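Local atomic coordinates of phosphotransferase system, mannose/fructose/N-acetylgalactosamine-specific component IIB (Thermoanaerobacter tengcongensis, PDB entry 3LFJ), a protein that probably serves sugar uptake as the IIB component of a mannose-family phosphotransferase system, relaying a phosphoryl group on its way to the incoming sugar. Residues M21-F26 and E97-L102; T40-G45 and M166-E171; A49-I54 and A71-V76; I54-A59 and F81-A86; L123-V128 and V162-I167. One frame throughout, in Å; residues are numbered along the deposited sequence. Where two conformers were deposited one is given.

In the fold
From the N terminus, strand 22-30 runs through the middle of the sheet, and contact 1 closes its loop when strand 98-104 arrives beside it. Inside that loop lie contacts 3 and 4, which cross each other: contact 3 joins strand 50-54 to the loop before strand 78-81, and contact 4 brings together the end of each strand and the start of the helix after it. Contact 2 crosses contact 1, reaching from helix 38-43 to the loop 166-171, and encloses contacts 3 and 4. Contact 5 opens only after contact 1 has closed, pairs strands 122-127 and 161-164, and shares M166 and I167 with contact 2; the centres of these two contacts are about 10 Å apart.

Contact 1 (M21-F26 and E97-L102); sequences MWKIVF and EEKVFL
V100 is the bump that fills the hollow beneath the indole of W22. Its CG1 stands over one face of the five-membered ring, 4.0 Å from the centroid and 19° off the normal, while its CG2 abuts W22 CB at 3.8 Å. The indole is swung beside its own backbone N (chi1 -62°), which brings this face over the neighbouring strand. Farther along this face of the sheet, I24 CG2 nests against L102 CD1 at 3.8 Å.

On the opposite face F26 and F101 lie side by side at the late end, their rings inclined at 37°, with K23 and K99 before them; F26 CB sits over the F101 ring, 4.1 Å from its centroid. V25 turns toward the partner strand, its CG1 meeting K99 CB and CG across the K99 chain. Backbone bonds link M21, K23 and V25 to E98 and V100, across adjacent parallel strands. At V25 the register slips, as in a beta bulge, so that L102 N bonds to F26 O.

K23 and K99 run alongside each other, and K23 NZ lies 4.3 Å from E97 OE2, too far for a salt bridge. W22 NE1 donates to a water at 2.9 Å that weakly reaches E98 OE1; E98 OE2 bonds to S50. The chemistry implies an apolar seam with a charged start and one bound water, where E97 may temper the two lysine charges.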
# COMPACT_ATOMS: atom_id res chain seq x y z
N MET A 21 0.17 -18.60 -0.62
CA MET A 21 0.35 -18.30 -2.03
C MET A 21 1.27 -17.11 -2.27
O MET A 21 2.04 -17.09 -3.23
CB MET A 21 -1.02 -18.01 -2.65
CG MET A 21 -1.04 -18.02 -4.17
SD MET A 21 -0.89 -19.71 -4.81
CE MET A 21 -2.32 -20.48 -4.09
N TRP A 22 1.17 -16.11 -1.40
CA TRP A 22 1.97 -14.89 -1.54
C TRP A 22 2.94 -14.73 -0.39
O TRP A 22 2.58 -14.94 0.76
CB TRP A 22 1.08 -13.65 -1.50
CG TRP A 22 0.07 -13.51 -2.57
CD1 TRP A 22 0.05 -14.15 -3.77
CD2 TRP A 22 -1.06 -12.63 -2.56
NE1 TRP A 22 -1.04 -13.74 -4.50
CE2 TRP A 22 -1.73 -12.81 -3.78
CE3 TRP A 22 -1.57 -11.72 -1.63
CZ2 TRP A 22 -2.90 -12.11 -4.10
CZ3 TRP A 22 -2.73 -11.02 -1.95
CH2 TRP A 22 -3.37 -11.22 -3.17
N LYS A 23 4.16 -14.30 -0.71
CA LYS A 23 5.07 -13.73 0.27
C LYS A 23 5.06 -12.21 0.10
O LYS A 23 5.43 -11.70 -0.97
CB LYS A 23 6.48 -14.24 0.03
CG LYS A 23 7.49 -13.75 1.07
CD LYS A 23 8.89 -14.18 0.67
CE LYS A 23 9.92 -13.73 1.70
NZ LYS A 23 9.74 -14.45 2.99
N ILE A 24 4.65 -11.51 1.14
CA ILE A 24 4.47 -10.06 1.03
C ILE A 24 5.81 -9.38 1.28
O ILE A 24 6.32 -9.40 2.40
CB ILE A 24 3.45 -9.59 2.04
CG1 ILE A 24 2.13 -10.32 1.78
CG2 ILE A 24 3.26 -8.06 1.93
CD1 ILE A 24 1.27 -10.43 2.99
N VAL A 25 6.39 -8.80 0.23
CA VAL A 25 7.71 -8.18 0.37
C VAL A 25 7.65 -6.71 0.74
O VAL A 25 8.62 -6.15 1.25
CB VAL A 25 8.59 -8.37 -0.88
CG1 VAL A 25 8.77 -9.85 -1.18
CG2 VAL A 25 8.00 -7.64 -2.10
N PHE A 26 6.50 -6.07 0.49
CA PHE A 26 6.32 -4.66 0.79
C PHE A 26 4.85 -4.35 0.67
O PHE A 26 4.11 -5.10 0.02
CB PHE A 26 7.10 -3.80 -0.21
CG PHE A 26 7.49 -2.45 0.32
CD1 PHE A 26 8.47 -2.33 1.30
CD2 PHE A 26 6.90 -1.30 -0.17
CE1 PHE A 26 8.86 -1.09 1.78
CE2 PHE A 26 7.28 -0.05 0.31
CZ PHE A 26 8.26 0.04 1.29
N GLU A 97 5.90 -20.07 -3.39
CA GLU A 97 5.27 -18.80 -3.08
C GLU A 97 5.60 -17.75 -4.16
O GLU A 97 6.62 -17.80 -4.77
CB GLU A 97 5.69 -18.30 -1.71
CG GLU A 97 7.14 -18.09 -1.56
CD GLU A 97 7.56 -17.83 -0.11
OE1 GLU A 97 6.77 -18.01 0.79
OE2 GLU A 97 8.68 -17.42 0.07
N GLU A 98 4.70 -16.79 -4.35
CA GLU A 98 4.96 -15.69 -5.27
C GLU A 98 5.29 -14.45 -4.44
O GLU A 98 4.53 -14.11 -3.53
CB GLU A 98 3.74 -15.43 -6.16
CG GLU A 98 3.92 -14.24 -7.09
CD GLU A 98 2.68 -13.91 -7.90
OE1 GLU A 98 1.60 -14.47 -7.63
OE2 GLU A 98 2.79 -13.07 -8.81
N LYS A 99 6.42 -13.80 -4.72
CA LYS A 99 6.75 -12.54 -4.05
C LYS A 99 5.86 -11.43 -4.57
O LYS A 99 5.76 -11.22 -5.78
CB LYS A 99 8.23 -12.19 -4.21
CG LYS A 99 9.16 -13.09 -3.37
CD LYS A 99 10.62 -12.75 -3.61
CE LYS A 99 11.52 -13.89 -3.14
NZ LYS A 99 11.34 -14.15 -1.69
N VAL A 100 5.18 -10.74 -3.66
CA VAL A 100 4.26 -9.66 -4.05
C VAL A 100 4.50 -8.34 -3.31
O VAL A 100 4.76 -8.31 -2.10
CB VAL A 100 2.76 -10.06 -3.90
CG1 VAL A 100 2.46 -11.31 -4.71
CG2 VAL A 100 2.39 -10.25 -2.45
N PHE A 101 4.40 -7.26 -4.07
CA PHE A 101 4.48 -5.89 -3.55
C PHE A 101 3.02 -5.43 -3.55
O PHE A 101 2.42 -5.28 -4.62
CB PHE A 101 5.35 -5.06 -4.50
CG PHE A 101 5.57 -3.63 -4.08
CD1 PHE A 101 6.87 -3.16 -3.80
CD2 PHE A 101 4.51 -2.72 -4.04
CE1 PHE A 101 7.09 -1.83 -3.46
CE2 PHE A 101 4.74 -1.40 -3.68
CZ PHE A 101 6.03 -0.95 -3.40
N LEU A 102 2.44 -5.27 -2.36
CA LEU A 102 1.02 -4.86 -2.27
C LEU A 102 0.89 -3.36 -2.44
O LEU A 102 1.63 -2.58 -1.83
CB LEU A 102 0.43 -5.25 -0.93
CG LEU A 102 0.41 -6.74 -0.59
CD1 LEU A 102 -0.23 -6.96 0.76
CD2 LEU A 102 -0.35 -7.50 -1.67
O HOH W 1 -1.63 -14.94 -7.02

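Contact 2 (T40-G45 and M166-E171); sequences TRWMKG and MIPDSE
W42 and M166 are joined by the single hydrogen bond between helix 38-43 and the loop 166-171. W42 NE1 donates to M166 O over 3.0 Å, with 157° at the hydrogen. The acceptor lies at the edge of the indole, 7° out of the ring plane, so this bond, with P168 over the face, helps set the turn of the ring. Within the loop, I167 N donates almost straight to S170 OG, and S170 N returns a bond to I167 O across a type I turn.

In a CH-pi contact, P168 CD stands over the face of the same indole, 3.8 Å from the centroid of the five-membered ring, and its CG lies by the CD2-CE3 bond of the six-membered ring, 3.7 Å from W42 CD2. M166, just before the turn, and P168, inside it, thus take edge and face of one tryptophan.

R41 adds van der Waals contact through its aliphatic part: CD meets I167 CG2 at 4.0 Å, and CB approaches P168 CD.

The W42 ring meets F26 on strand 22-30 and touches F101 on strand 98-104. The turn after strand 161-164 is in this way packed against side chains of a helix resting on the sheet.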
# COMPACT_ATOMS: atom_id res chain seq x y z
N THR A 40 8.26 2.20 -10.88
CA THR A 40 9.45 1.69 -11.52
C THR A 40 10.62 1.82 -10.54
O THR A 40 11.42 0.90 -10.38
CB THR A 40 9.71 2.42 -12.84
OG1 THR A 40 8.62 2.18 -13.73
CG2 THR A 40 11.01 1.94 -13.48
N ARG A 41 10.67 2.96 -9.85
CA ARG A 41 11.67 3.15 -8.81
C ARG A 41 11.52 2.15 -7.66
O ARG A 41 12.49 1.50 -7.27
CB ARG A 41 11.64 4.59 -8.27
CG ARG A 41 11.83 5.65 -9.34
CD ARG A 41 12.02 7.02 -8.70
NE ARG A 41 12.11 8.07 -9.71
CZ ARG A 41 13.24 8.41 -10.33
NH1 ARG A 41 14.37 7.78 -10.03
NH2 ARG A 41 13.23 9.37 -11.24
N TRP A 42 10.31 2.00 -7.14
CA TRP A 42 10.08 1.08 -6.03
C TRP A 42 10.43 -0.37 -6.37
O TRP A 42 11.02 -1.07 -5.55
CB TRP A 42 8.64 1.18 -5.52
CG TRP A 42 8.44 2.37 -4.63
CD1 TRP A 42 7.81 3.55 -4.95
CD2 TRP A 42 8.91 2.51 -3.28
NE1 TRP A 42 7.86 4.41 -3.87
CE2 TRP A 42 8.53 3.80 -2.84
CE3 TRP A 42 9.62 1.68 -2.41
CZ2 TRP A 42 8.85 4.28 -1.56
CZ3 TRP A 42 9.92 2.15 -1.12
CH2 TRP A 42 9.53 3.44 -0.72
N MET A 43 10.07 -0.82 -7.57
CA MET A 43 10.23 -2.23 -7.90
C MET A 43 11.69 -2.62 -8.10
O MET A 43 12.01 -3.80 -8.01
CB MET A 43 9.39 -2.62 -9.11
CG MET A 43 7.88 -2.61 -8.82
SD MET A 43 7.35 -3.44 -7.29
CE MET A 43 7.55 -5.16 -7.73
N LYS A 44 12.55 -1.65 -8.35
CA LYS A 44 13.98 -1.97 -8.46
C LYS A 44 14.54 -2.59 -7.18
O LYS A 44 15.50 -3.36 -7.21
CB LYS A 44 14.78 -0.76 -8.92
CG LYS A 44 14.77 -0.65 -10.45
CD LYS A 44 15.28 0.68 -10.97
CE LYS A 44 15.21 0.68 -12.49
NZ LYS A 44 15.69 1.96 -13.08
N GLY A 45 13.91 -2.29 -6.05
CA GLY A 45 14.26 -2.88 -4.78
C GLY A 45 13.67 -4.25 -4.51
O GLY A 45 13.98 -4.87 -3.49
N MET A 166 7.82 8.96 -0.34
CA MET A 166 7.29 9.05 -1.68
C MET A 166 7.96 8.05 -2.62
O MET A 166 7.29 7.26 -3.30
CB MET A 166 7.43 10.48 -2.20
CG MET A 166 6.60 10.76 -3.43
SD MET A 166 6.77 12.45 -3.99
CE MET A 166 8.53 12.52 -4.37
N ILE A 167 9.29 8.10 -2.68
CA ILE A 167 10.10 7.19 -3.48
C ILE A 167 11.28 6.71 -2.64
O ILE A 167 11.54 7.24 -1.56
CB ILE A 167 10.57 7.83 -4.80
CG1 ILE A 167 11.23 9.18 -4.53
CG2 ILE A 167 9.39 7.96 -5.78
CD1 ILE A 167 11.69 9.92 -5.79
N PRO A 168 11.98 5.68 -3.12
CA PRO A 168 12.97 5.07 -2.23
C PRO A 168 14.06 6.01 -1.72
O PRO A 168 14.60 5.76 -0.64
CB PRO A 168 13.56 3.96 -3.10
CG PRO A 168 12.41 3.55 -3.97
CD PRO A 168 11.72 4.85 -4.30
N ASP A 169 14.36 7.06 -2.46
CA ASP A 169 15.46 7.95 -2.09
C ASP A 169 14.98 9.27 -1.51
O ASP A 169 15.79 10.17 -1.25
CB ASP A 169 16.38 8.19 -3.29
CG ASP A 169 17.18 6.95 -3.66
OD1 ASP A 169 17.27 6.04 -2.81
OD2 ASP A 169 17.70 6.89 -4.80
N SER A 170 13.67 9.41 -1.31
CA SER A 170 13.16 10.65 -0.72
C SER A 170 12.99 10.57 0.80
O SER A 170 13.23 9.52 1.40
CB SER A 170 11.87 11.11 -1.43
OG SER A 170 10.79 10.21 -1.20
N GLU A 171 12.62 11.68 1.43
CA GLU A 171 12.49 11.73 2.89
C GLU A 171 11.52 10.70 3.48
O GLU A 171 10.38 10.54 3.02
CB GLU A 171 12.11 13.13 3.39
CG GLU A 171 12.22 13.28 4.91
CD GLU A 171 11.75 14.64 5.42
OE1 GLU A 171 11.19 15.43 4.63
OE2 GLU A 171 11.94 14.91 6.63

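Contact 3 (A49-I54 and A71-V76); sequences ASIVII and AAPPGV
I51 receives both P73 and V76 in a beta-alpha-beta crossover, in which the chain leaves strand 50-54, passes through helices 56-60 and 62-70, and returns as the parallel strand 78-81. The loop 71-76 is the last part of that return, folding back over the start of the strand it came from.

P73 makes the first contact: its ring carbon CD meets I51 CD1 at 3.8 Å, the end of the isoleucine chain coming up to the ring. P73 also opens a type II turn, closed by a bond of 3.1 Å from V76 N to P73 O. P74 and G75 form its corners away from the strand, G75 with the positive phi (76°) expected at the third position of such a turn.

The turn delivers V76 back to the strand, where its CG1 lies 4.0 Å from A49 O. The V76 and I51 side chains cross at about a right angle, and between these two the contact is wholly of carbon. I51 in turn is covered by M39 and M43 of helix 38-43, so the loop and that helix share one residue of the strand. V76 holds CG1 opposite its backbone N (chi1 178°), and this one methyl touches I51 at both CG1 and CD1, each at 3.8 Å.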
# COMPACT_ATOMS: atom_id res chain seq x y z
N ALA A 49 9.54 -9.63 -7.54
CA ALA A 49 8.15 -9.46 -7.12
C ALA A 49 7.22 -8.93 -8.21
O ALA A 49 7.63 -8.27 -9.17
CB ALA A 49 8.09 -8.54 -5.91
N SER A 50 5.94 -9.27 -8.05
CA SER A 50 4.92 -8.69 -8.90
C SER A 50 4.18 -7.64 -8.08
O SER A 50 4.32 -7.59 -6.87
CB SER A 50 3.95 -9.76 -9.35
OG SER A 50 3.30 -10.29 -8.22
N ILE A 51 3.43 -6.80 -8.76
CA ILE A 51 2.61 -5.79 -8.09
C ILE A 51 1.19 -6.34 -7.96
O ILE A 51 0.59 -6.74 -8.95
CB ILE A 51 2.56 -4.49 -8.90
CG1 ILE A 51 3.96 -3.86 -8.94
CG2 ILE A 51 1.54 -3.51 -8.26
CD1 ILE A 51 4.09 -2.73 -9.93
N VAL A 52 0.67 -6.38 -6.74
CA VAL A 52 -0.71 -6.76 -6.52
C VAL A 52 -1.43 -5.55 -5.96
O VAL A 52 -1.13 -5.08 -4.87
CB VAL A 52 -0.82 -7.95 -5.56
CG1 VAL A 52 -2.30 -8.21 -5.20
CG2 VAL A 52 -0.20 -9.19 -6.20
N ILE A 53 -2.36 -5.03 -6.74
CA ILE A 53 -3.22 -3.93 -6.29
C ILE A 53 -4.46 -4.52 -5.68
O ILE A 53 -5.13 -5.36 -6.30
CB ILE A 53 -3.62 -3.01 -7.44
CG1 ILE A 53 -2.37 -2.39 -8.09
CG2 ILE A 53 -4.58 -1.91 -6.90
CD1 ILE A 53 -2.67 -1.60 -9.36
N ILE A 54 -4.74 -4.13 -4.45
CA ILE A 54 -5.96 -4.60 -3.77
C ILE A 54 -6.89 -3.41 -3.61
O ILE A 54 -6.58 -2.47 -2.87
CB ILE A 54 -5.67 -5.23 -2.38
CG1 ILE A 54 -4.75 -6.44 -2.54
CG2 ILE A 54 -6.99 -5.67 -1.74
CD1 ILE A 54 -4.28 -7.04 -1.20
N ALA A 71 1.01 1.05 -17.48
CA ALA A 71 1.90 1.97 -16.80
C ALA A 71 2.92 1.26 -15.93
O ALA A 71 3.81 1.89 -15.34
CB ALA A 71 1.08 2.95 -15.94
N ALA A 72 2.79 -0.06 -15.85
CA ALA A 72 3.62 -0.86 -14.96
C ALA A 72 5.07 -0.81 -15.42
O ALA A 72 5.34 -0.60 -16.61
CB ALA A 72 3.14 -2.28 -14.94
N PRO A 73 5.99 -1.03 -14.48
CA PRO A 73 7.42 -1.08 -14.82
C PRO A 73 7.68 -2.18 -15.83
O PRO A 73 7.06 -3.24 -15.77
CB PRO A 73 8.09 -1.43 -13.49
CG PRO A 73 7.08 -1.01 -12.44
CD PRO A 73 5.76 -1.29 -13.05
N PRO A 74 8.60 -1.94 -16.77
CA PRO A 74 8.95 -3.01 -17.70
C PRO A 74 9.31 -4.28 -16.95
O PRO A 74 10.08 -4.23 -15.99
CB PRO A 74 10.19 -2.45 -18.42
CG PRO A 74 10.02 -0.98 -18.35
CD PRO A 74 9.30 -0.68 -17.06
N GLY A 75 8.75 -5.41 -17.39
CA GLY A 75 9.09 -6.70 -16.82
C GLY A 75 8.48 -7.00 -15.46
O GLY A 75 8.91 -7.92 -14.77
N VAL A 76 7.48 -6.22 -15.06
CA VAL A 76 6.81 -6.43 -13.78
C VAL A 76 5.33 -6.71 -14.00
O VAL A 76 4.63 -5.89 -14.58
CB VAL A 76 6.96 -5.21 -12.85
CG1 VAL A 76 6.21 -5.43 -11.54
CG2 VAL A 76 8.43 -4.93 -12.57

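Contact 4 (I54-A59 and F81-A86); sequences IDDELA and FGVDAA
D56 and V83 are joined by a direct hydrogen bond. V83 N donates to D56 OD1 over 2.9 Å, at 166° and nearly along the C-O axis of the carboxylate. The same oxygen accepts from a water 2.8 Å away, and this water takes the N-H of D84. One carboxylate oxygen therefore serves two N-H groups in the first turn of helix 83-91, one directly and one through water. A negative group in this place would be expected to suit the positive end of the helix.

Next to this grip is a backbone link, D55 N to F81 O at 3.0 Å, and a close fit of A59 CB against G82 N at 3.6 Å. G82, in the N-cap position, offers only its CA to D56 OD1. On the sheet side I54 does the packing: its CD1 meets A86 CB at 3.7 Å, while CG2, opposite the backbone N, meets V83 CG2 at 4.1 Å.

These residues sit where two parallel strands of an alpha/beta fold, 50-54 and 78-81, both end and both turn into helices. I54 pairs with F81 as the last bridge between the strands before the chains part.

Farther out, the same residues have second partners. D55 is the N-cap of a short, weakly bonded helix, 56-60, its OD2 accepting from L58 N at 2.9 Å through the anti lone pair. The second oxygen of D56 forms a salt bridge with R112 of helix 107-115, the helix that also covers I54 and V83 through V113. The F81 ring meets W22 edge-to-face.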
# COMPACT_ATOMS: atom_id res chain seq x y z
N ILE A 54 -4.74 -4.13 -4.45
CA ILE A 54 -5.96 -4.60 -3.77
C ILE A 54 -6.89 -3.41 -3.61
O ILE A 54 -6.58 -2.47 -2.87
CB ILE A 54 -5.67 -5.23 -2.38
CG1 ILE A 54 -4.75 -6.44 -2.54
CG2 ILE A 54 -6.99 -5.67 -1.74
CD1 ILE A 54 -4.28 -7.04 -1.20
N ASP A 55 -8.00 -3.43 -4.35
CA ASP A 55 -8.97 -2.35 -4.31
C ASP A 55 -10.29 -2.84 -4.93
O ASP A 55 -10.30 -3.34 -6.06
CB ASP A 55 -8.45 -1.16 -5.12
CG ASP A 55 -9.30 0.06 -4.93
OD1 ASP A 55 -9.21 0.69 -3.85
OD2 ASP A 55 -10.07 0.40 -5.85
N ASP A 56 -11.39 -2.64 -4.21
CA ASP A 56 -12.69 -3.14 -4.70
C ASP A 56 -13.16 -2.35 -5.90
O ASP A 56 -13.81 -2.93 -6.78
CB ASP A 56 -13.75 -3.01 -3.61
CG ASP A 56 -13.67 -4.11 -2.56
OD1 ASP A 56 -13.01 -5.15 -2.75
OD2 ASP A 56 -14.37 -3.93 -1.53
N GLU A 57 -12.86 -1.05 -5.96
CA GLU A 57 -13.29 -0.23 -7.11
C GLU A 57 -12.50 -0.63 -8.34
O GLU A 57 -13.07 -0.85 -9.41
CB GLU A 57 -13.08 1.27 -6.83
CG GLU A 57 -14.12 1.88 -5.91
CD GLU A 57 -14.05 3.40 -5.82
OE1 GLU A 57 -13.35 4.03 -6.65
OE2 GLU A 57 -14.70 3.96 -4.91
N LEU A 58 -11.18 -0.73 -8.22
CA LEU A 58 -10.38 -1.06 -9.41
C LEU A 58 -10.71 -2.46 -9.92
O LEU A 58 -10.65 -2.71 -11.12
CB LEU A 58 -8.88 -0.92 -9.11
CG LEU A 58 -7.95 -1.19 -10.31
CD1 LEU A 58 -8.19 -0.19 -11.44
CD2 LEU A 58 -6.48 -1.16 -9.89
N ALA A 59 -11.07 -3.36 -9.02
CA ALA A 59 -11.30 -4.74 -9.43
C ALA A 59 -12.37 -4.88 -10.48
O ALA A 59 -12.34 -5.84 -11.26
CB ALA A 59 -11.64 -5.59 -8.21
N PHE A 81 -6.92 -7.36 -7.39
CA PHE A 81 -7.90 -8.14 -6.63
C PHE A 81 -8.77 -7.23 -5.81
O PHE A 81 -8.30 -6.23 -5.27
CB PHE A 81 -7.21 -9.08 -5.63
CG PHE A 81 -6.43 -10.21 -6.27
CD1 PHE A 81 -6.99 -11.47 -6.36
CD2 PHE A 81 -5.14 -10.02 -6.72
CE1 PHE A 81 -6.28 -12.53 -6.92
CE2 PHE A 81 -4.42 -11.07 -7.28
CZ PHE A 81 -5.00 -12.32 -7.37
N GLY A 82 -10.04 -7.61 -5.66
CA GLY A 82 -10.84 -7.05 -4.59
C GLY A 82 -10.37 -7.58 -3.25
O GLY A 82 -9.58 -8.52 -3.19
N VAL A 83 -10.87 -6.99 -2.16
CA VAL A 83 -10.45 -7.40 -0.82
C VAL A 83 -10.73 -8.88 -0.53
O VAL A 83 -9.83 -9.63 -0.11
CB VAL A 83 -11.11 -6.52 0.25
CG1 VAL A 83 -10.94 -7.10 1.66
CG2 VAL A 83 -10.57 -5.11 0.17
N ASP A 84 -11.97 -9.32 -0.74
CA ASP A 84 -12.29 -10.71 -0.43
C ASP A 84 -11.48 -11.66 -1.29
O ASP A 84 -11.00 -12.68 -0.80
CB ASP A 84 -13.78 -10.99 -0.64
CG ASP A 84 -14.66 -10.30 0.38
OD1 ASP A 84 -14.16 -9.76 1.39
OD2 ASP A 84 -15.90 -10.30 0.15
N ALA A 85 -11.33 -11.35 -2.58
CA ALA A 85 -10.56 -12.21 -3.48
C ALA A 85 -9.08 -12.27 -3.10
O ALA A 85 -8.45 -13.32 -3.23
CB ALA A 85 -10.72 -11.75 -4.93
N ALA A 86 -8.53 -11.15 -2.64
CA ALA A 86 -7.13 -11.13 -2.19
C ALA A 86 -6.97 -12.02 -0.98
O ALA A 86 -6.02 -12.81 -0.91
CB ALA A 86 -6.70 -9.72 -1.87
O HOH W 2 -14.14 -7.40 -1.54

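Contact 5 (L123-V128 and V162-I167); sequences LNIGGV and VYLQMI
I125 packs between V162 and L164 at the apolar centre of this strand pair. Its CG1 meets V162 CG1 at 3.9 Å, the two side chains crossing at a slant, and its CB rests on L164 CD1, also at 3.9 Å. L123 CB lies more loosely against V162 CG2. The strands belong to a beta-alpha-beta crossover: 122-127 and 161-164 run parallel as neighbours in the sheet, and helix 145-158 lies between them in the chain. L175 and V178 of helix 175-182 touch V162 and L164.

Between the strands, the backbone supplies three bonds. Y163 N donates to L123 O, I125 N to Y163 O at 2.7 Å, and Q165 N to I125 O at 3.1 Å.

The other face of the sheet carries N124 and Y163. The Y163 ring is turned between its own backbone N and carbonyl carbon (chi1 60°), and this rotamer brings CE2 to 4.2 Å from N124 CB. F26 of the adjoining strand touches both side chains, and K172 makes a cation-pi contact with the tyrosine.

At the polar edge lies Q165. R28 of strand 22-30 donates to Q165 O, and the Q165 side chain is extended, its NE2 donating to S170 O at 3.0 Å.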
# COMPACT_ATOMS: atom_id res chain seq x y z
N LEU A 123 4.43 -0.87 6.16
CA LEU A 123 3.42 -0.14 5.41
C LEU A 123 3.94 1.24 5.10
O LEU A 123 4.11 2.07 6.00
CB LEU A 123 2.13 -0.07 6.20
CG LEU A 123 0.97 0.65 5.49
CD1 LEU A 123 0.60 -0.04 4.18
CD2 LEU A 123 -0.22 0.73 6.39
N ASN A 124 4.18 1.49 3.81
CA ASN A 124 4.70 2.74 3.30
C ASN A 124 3.54 3.63 2.83
O ASN A 124 2.79 3.26 1.93
CB ASN A 124 5.66 2.41 2.16
CG ASN A 124 5.94 3.58 1.27
OD1 ASN A 124 6.26 4.69 1.74
ND2 ASN A 124 5.85 3.35 -0.02
N ILE A 125 3.38 4.79 3.47
CA ILE A 125 2.36 5.75 3.02
C ILE A 125 2.99 6.63 1.93
O ILE A 125 3.84 7.49 2.21
CB ILE A 125 1.85 6.63 4.20
CG1 ILE A 125 1.52 5.78 5.44
CG2 ILE A 125 0.67 7.47 3.74
CD1 ILE A 125 0.51 4.63 5.19
N GLY A 126 2.60 6.39 0.69
CA GLY A 126 3.21 7.03 -0.47
C GLY A 126 2.47 8.22 -1.06
O GLY A 126 3.11 9.15 -1.56
N GLY A 127 1.15 8.17 -1.02
CA GLY A 127 0.35 9.23 -1.64
C GLY A 127 -1.04 9.28 -1.06
O GLY A 127 -1.78 8.30 -1.09
N VAL A 128 -1.38 10.42 -0.46
CA VAL A 128 -2.72 10.65 0.06
C VAL A 128 -3.02 12.12 -0.21
O VAL A 128 -2.36 13.00 0.33
CB VAL A 128 -2.85 10.36 1.57
CG1 VAL A 128 -4.31 10.50 1.98
CG2 VAL A 128 -2.35 8.95 1.94
N VAL A 162 5.08 1.59 10.15
CA VAL A 162 4.44 2.54 9.26
C VAL A 162 5.29 3.78 9.08
O VAL A 162 5.71 4.40 10.07
CB VAL A 162 3.10 3.02 9.82
CG1 VAL A 162 2.43 3.97 8.83
CG2 VAL A 162 2.20 1.82 10.11
N TYR A 163 5.54 4.14 7.82
CA TYR A 163 6.23 5.38 7.51
C TYR A 163 5.79 6.01 6.20
O TYR A 163 5.29 5.32 5.31
CB TYR A 163 7.75 5.18 7.54
CG TYR A 163 8.32 4.16 6.56
CD1 TYR A 163 8.71 2.90 7.01
CD2 TYR A 163 8.50 4.47 5.22
CE1 TYR A 163 9.26 1.99 6.15
CE2 TYR A 163 9.03 3.53 4.34
CZ TYR A 163 9.42 2.30 4.82
OH TYR A 163 9.97 1.37 3.98
N LEU A 164 5.95 7.32 6.11
CA LEU A 164 5.68 8.09 4.91
C LEU A 164 6.94 8.18 4.09
O LEU A 164 8.00 8.52 4.62
CB LEU A 164 5.25 9.51 5.27
CG LEU A 164 3.80 9.72 5.70
CD1 LEU A 164 3.44 8.92 6.94
CD2 LEU A 164 3.58 11.21 5.94
N GLN A 165 6.85 7.89 2.81
CA GLN A 165 7.98 8.03 1.90
C GLN A 165 7.50 7.95 0.46
O GLN A 165 6.84 6.98 0.06
CB GLN A 165 9.04 6.96 2.15
CG GLN A 165 10.37 7.28 1.46
CD GLN A 165 11.41 6.20 1.70
OE1 GLN A 165 11.09 5.05 1.99
NE2 GLN A 165 12.69 6.58 1.58
N MET A 166 7.82 8.96 -0.34
CA MET A 166 7.29 9.05 -1.68
C MET A 166 7.96 8.05 -2.62
O MET A 166 7.29 7.26 -3.30
CB MET A 166 7.43 10.48 -2.20
CG MET A 166 6.60 10.76 -3.43
SD MET A 166 6.77 12.45 -3.99
CE MET A 166 8.53 12.52 -4.37
N ILE A 167 9.29 8.10 -2.68
CA ILE A 167 10.10 7.19 -3.48
C ILE A 167 11.28 6.71 -2.64
O ILE A 167 11.54 7.24 -1.56
CB ILE A 167 10.57 7.83 -4.80
CG1 ILE A 167 11.23 9.18 -4.53
CG2 ILE A 167 9.39 7.96 -5.78
CD1 ILE A 167 11.69 9.92 -5.79